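Local coordinates for protein BB1 (Synthetic construct, PDB 6D0T) that is a de novo designed, closed eight-stranded antiparallel beta barrel, probably made as a scaffold for fluorescence activation, at residues A[6-11]-A[64-69]. Sequence-based numbering, arbitrary orientation.
Sequences QYFPGT and YEYRFE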
loop_
_atom_site.group_PDB
_atom_site.type_symbol
_atom_site.label_atom_id
_atom_site.label_comp_id
_atom_site.label_asym_id
_atom_site.label_seq_id
_atom_site.Cartn_x
_atom_site.Cartn_y
_atom_site.Cartn_z
ATOM N N GLN A 6 -0.785 -14.314 -7.733
ATOM C CA GLN A 6 -0.416 -15.348 -6.777
ATOM C C GLN A 6 -0.059 -14.750 -5.408
ATOM O O GLN A 6 -0.467 -15.265 -4.372
ATOM C CB GLN A 6 0.784 -16.152 -7.311
ATOM C CG GLN A 6 1.246 -17.229 -6.333
ATOM C CD GLN A 6 2.426 -18.037 -6.862
ATOM O OE1 GLN A 6 3.161 -17.583 -7.740
ATOM N NE2 GLN A 6 2.651 -19.201 -6.280
ATOM N N TYR A 7 0.718 -13.674 -5.387
ATOM C CA TYR A 7 1.399 -13.249 -4.183
ATOM C C TYR A 7 0.606 -12.221 -3.369
ATOM O O TYR A 7 0.492 -12.366 -2.146
ATOM C CB TYR A 7 2.779 -12.677 -4.546
ATOM C CG TYR A 7 3.508 -12.125 -3.342
ATOM C CD1 TYR A 7 3.374 -10.807 -2.992
ATOM C CD2 TYR A 7 4.301 -12.934 -2.544
ATOM C CE1 TYR A 7 3.962 -10.303 -1.883
ATOM C CE2 TYR A 7 4.913 -12.453 -1.436
ATOM C CZ TYR A 7 4.759 -11.112 -1.095
ATOM O OH TYR A 7 5.352 -10.587 0.029
ATOM N N PHE A 8 0.053 -11.204 -4.015
ATOM C CA PHE A 8 -0.440 -10.071 -3.232
ATOM C C PHE A 8 -1.794 -10.311 -2.581
ATOM O O PHE A 8 -2.028 -9.754 -1.501
ATOM C CB PHE A 8 -0.499 -8.791 -4.078
ATOM C CG PHE A 8 0.854 -8.217 -4.390
ATOM C CD1 PHE A 8 1.619 -7.664 -3.409
ATOM C CD2 PHE A 8 1.384 -8.300 -5.690
ATOM C CE1 PHE A 8 2.898 -7.173 -3.700
ATOM C CE2 PHE A 8 2.629 -7.800 -5.975
ATOM C CZ PHE A 8 3.394 -7.256 -4.982
ATOM N N PRO A 9 -2.691 -11.120 -3.141
ATOM C CA PRO A 9 -4.015 -11.267 -2.520
ATOM C C PRO A 9 -3.939 -11.758 -1.095
ATOM O O PRO A 9 -3.123 -12.615 -0.734
ATOM C CB PRO A 9 -4.741 -12.256 -3.442
ATOM C CG PRO A 9 -4.115 -11.973 -4.788
ATOM C CD PRO A 9 -2.639 -11.789 -4.454
ATOM N N GLY A 10 -4.817 -11.195 -0.273
ATOM C CA GLY A 10 -4.794 -11.490 1.140
ATOM C C GLY A 10 -5.036 -10.266 1.999
ATOM O O GLY A 10 -5.358 -9.177 1.499
ATOM N N THR A 11 -4.922 -10.475 3.301
ATOM C CA THR A 11 -5.072 -9.420 4.300
ATOM C C THR A 11 -3.705 -9.037 4.847
ATOM O O THR A 11 -2.910 -9.904 5.198
ATOM C CB THR A 11 -5.970 -9.889 5.430
ATOM O OG1 THR A 11 -7.230 -10.254 4.881
ATOM C CG2 THR A 11 -6.183 -8.780 6.460
ATOM N N TYR A 64 10.105 -2.615 -14.979
ATOM C CA TYR A 64 11.090 -2.728 -13.913
ATOM C C TYR A 64 10.499 -3.104 -12.564
ATOM O O TYR A 64 11.179 -3.736 -11.747
ATOM C CB TYR A 64 11.833 -1.396 -13.730
ATOM C CG TYR A 64 12.466 -0.816 -14.963
ATOM C CD1 TYR A 64 12.358 0.538 -15.227
ATOM C CD2 TYR A 64 13.217 -1.594 -15.825
ATOM C CE1 TYR A 64 12.965 1.109 -16.333
ATOM C CE2 TYR A 64 13.832 -1.031 -16.943
ATOM C CZ TYR A 64 13.695 0.326 -17.184
ATOM O OH TYR A 64 14.290 0.917 -18.279
ATOM N N GLU A 65 9.281 -2.674 -12.275
ATOM C CA GLU A 65 8.859 -2.715 -10.887
ATOM C C GLU A 65 7.350 -2.522 -10.818
ATOM O O GLU A 65 6.732 -1.980 -11.739
ATOM C CB GLU A 65 9.577 -1.648 -10.056
ATOM C CG GLU A 65 9.160 -0.263 -10.374
ATOM C CD GLU A 65 10.130 0.764 -9.798
ATOM O OE1 GLU A 65 10.929 0.404 -8.898
ATOM O OE2 GLU A 65 10.093 1.929 -10.245
ATOM N N TYR A 66 6.777 -2.964 -9.707
ATOM C CA TYR A 66 5.340 -2.807 -9.496
ATOM C C TYR A 66 4.993 -1.355 -9.188
ATOM O O TYR A 66 5.719 -0.676 -8.459
ATOM C CB TYR A 66 4.859 -3.709 -8.343
ATOM C CG TYR A 66 4.667 -5.152 -8.758
ATOM C CD1 TYR A 66 3.577 -5.512 -9.525
ATOM C CD2 TYR A 66 5.583 -6.127 -8.425
ATOM C CE1 TYR A 66 3.384 -6.763 -9.918
ATOM C CE2 TYR A 66 5.398 -7.426 -8.848
ATOM C CZ TYR A 66 4.279 -7.727 -9.599
ATOM O OH TYR A 66 4.015 -8.990 -10.055
ATOM N N ARG A 67 3.866 -0.894 -9.745
ATOM C CA ARG A 67 3.276 0.401 -9.439
ATOM C C ARG A 67 2.358 0.274 -8.233
ATOM O O ARG A 67 1.558 -0.660 -8.159
ATOM C CB ARG A 67 2.474 0.934 -10.629
ATOM C CG ARG A 67 1.726 2.245 -10.351
ATOM C CD ARG A 67 0.925 2.683 -11.560
ATOM N NE ARG A 67 0.123 3.864 -11.258
ATOM C CZ ARG A 67 -1.081 3.822 -10.697
ATOM N N PHE A 68 2.463 1.212 -7.314
ATOM C CA PHE A 68 1.632 1.242 -6.124
ATOM C C PHE A 68 0.910 2.575 -6.040
ATOM O O PHE A 68 1.535 3.621 -6.205
ATOM C CB PHE A 68 2.503 1.044 -4.877
ATOM C CG PHE A 68 1.824 1.370 -3.609
ATOM C CD1 PHE A 68 0.895 0.515 -3.070
ATOM C CD2 PHE A 68 2.139 2.530 -2.931
ATOM C CE1 PHE A 68 0.283 0.818 -1.874
ATOM C CE2 PHE A 68 1.516 2.845 -1.736
ATOM C CZ PHE A 68 0.603 1.981 -1.209
ATOM N N GLU A 69 -0.399 2.537 -5.801
ATOM C CA GLU A 69 -1.158 3.759 -5.586
ATOM C C GLU A 69 -2.260 3.522 -4.555
ATOM O O GLU A 69 -2.855 2.443 -4.492
ATOM C CB GLU A 69 -1.724 4.289 -6.912
ATOM C CG GLU A 69 -2.648 3.382 -7.590
#
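Phe8 and Tyr66 meet as a T-shaped aromatic pair, the edge of the Phe8 ring directed at a face of the Tyr66 ring. The centroids are 5.2 Å apart and the planes stand at 82°, almost perpendicular. A single corner of the phenylalanine does the touching: CE2 of Phe8 sits over the middle of the tyrosine ring, 4.0 Å from Tyr66 CZ and 4.1 Å from Tyr66 CE1, which brings a C-H edge against the pi cloud. In both residues CG lies anti to the carbonyl carbon (chi1 -72° in Phe8, -80° in Tyr66) and CB points toward the other segment; the side chains alone bridge backbones whose nearest CA atoms, those of Phe8 and Tyr66, are 11.2 Å apart.

The pair illustrates how one end of a designed beta barrel can be packed: Phe8, in the link between the short N-terminal helix and strand 10-18, packs against Tyr66 near strand 67-72, the fifth of the eight antiparallel strands. Apolar packing continues round the two rings, since Leu82 and Ile58, from the strands flanking 67-72, each touch both, and Val2 and Met30 also pack on Phe8.

Polar anchoring comes from elsewhere in the chain. The hydroxyl of Tyr66 is hydrogen-bonded to the backbone O of Val2, tying this ring to the N-terminal segment, while Phe8 O accepts a bond from Trp12 NE1.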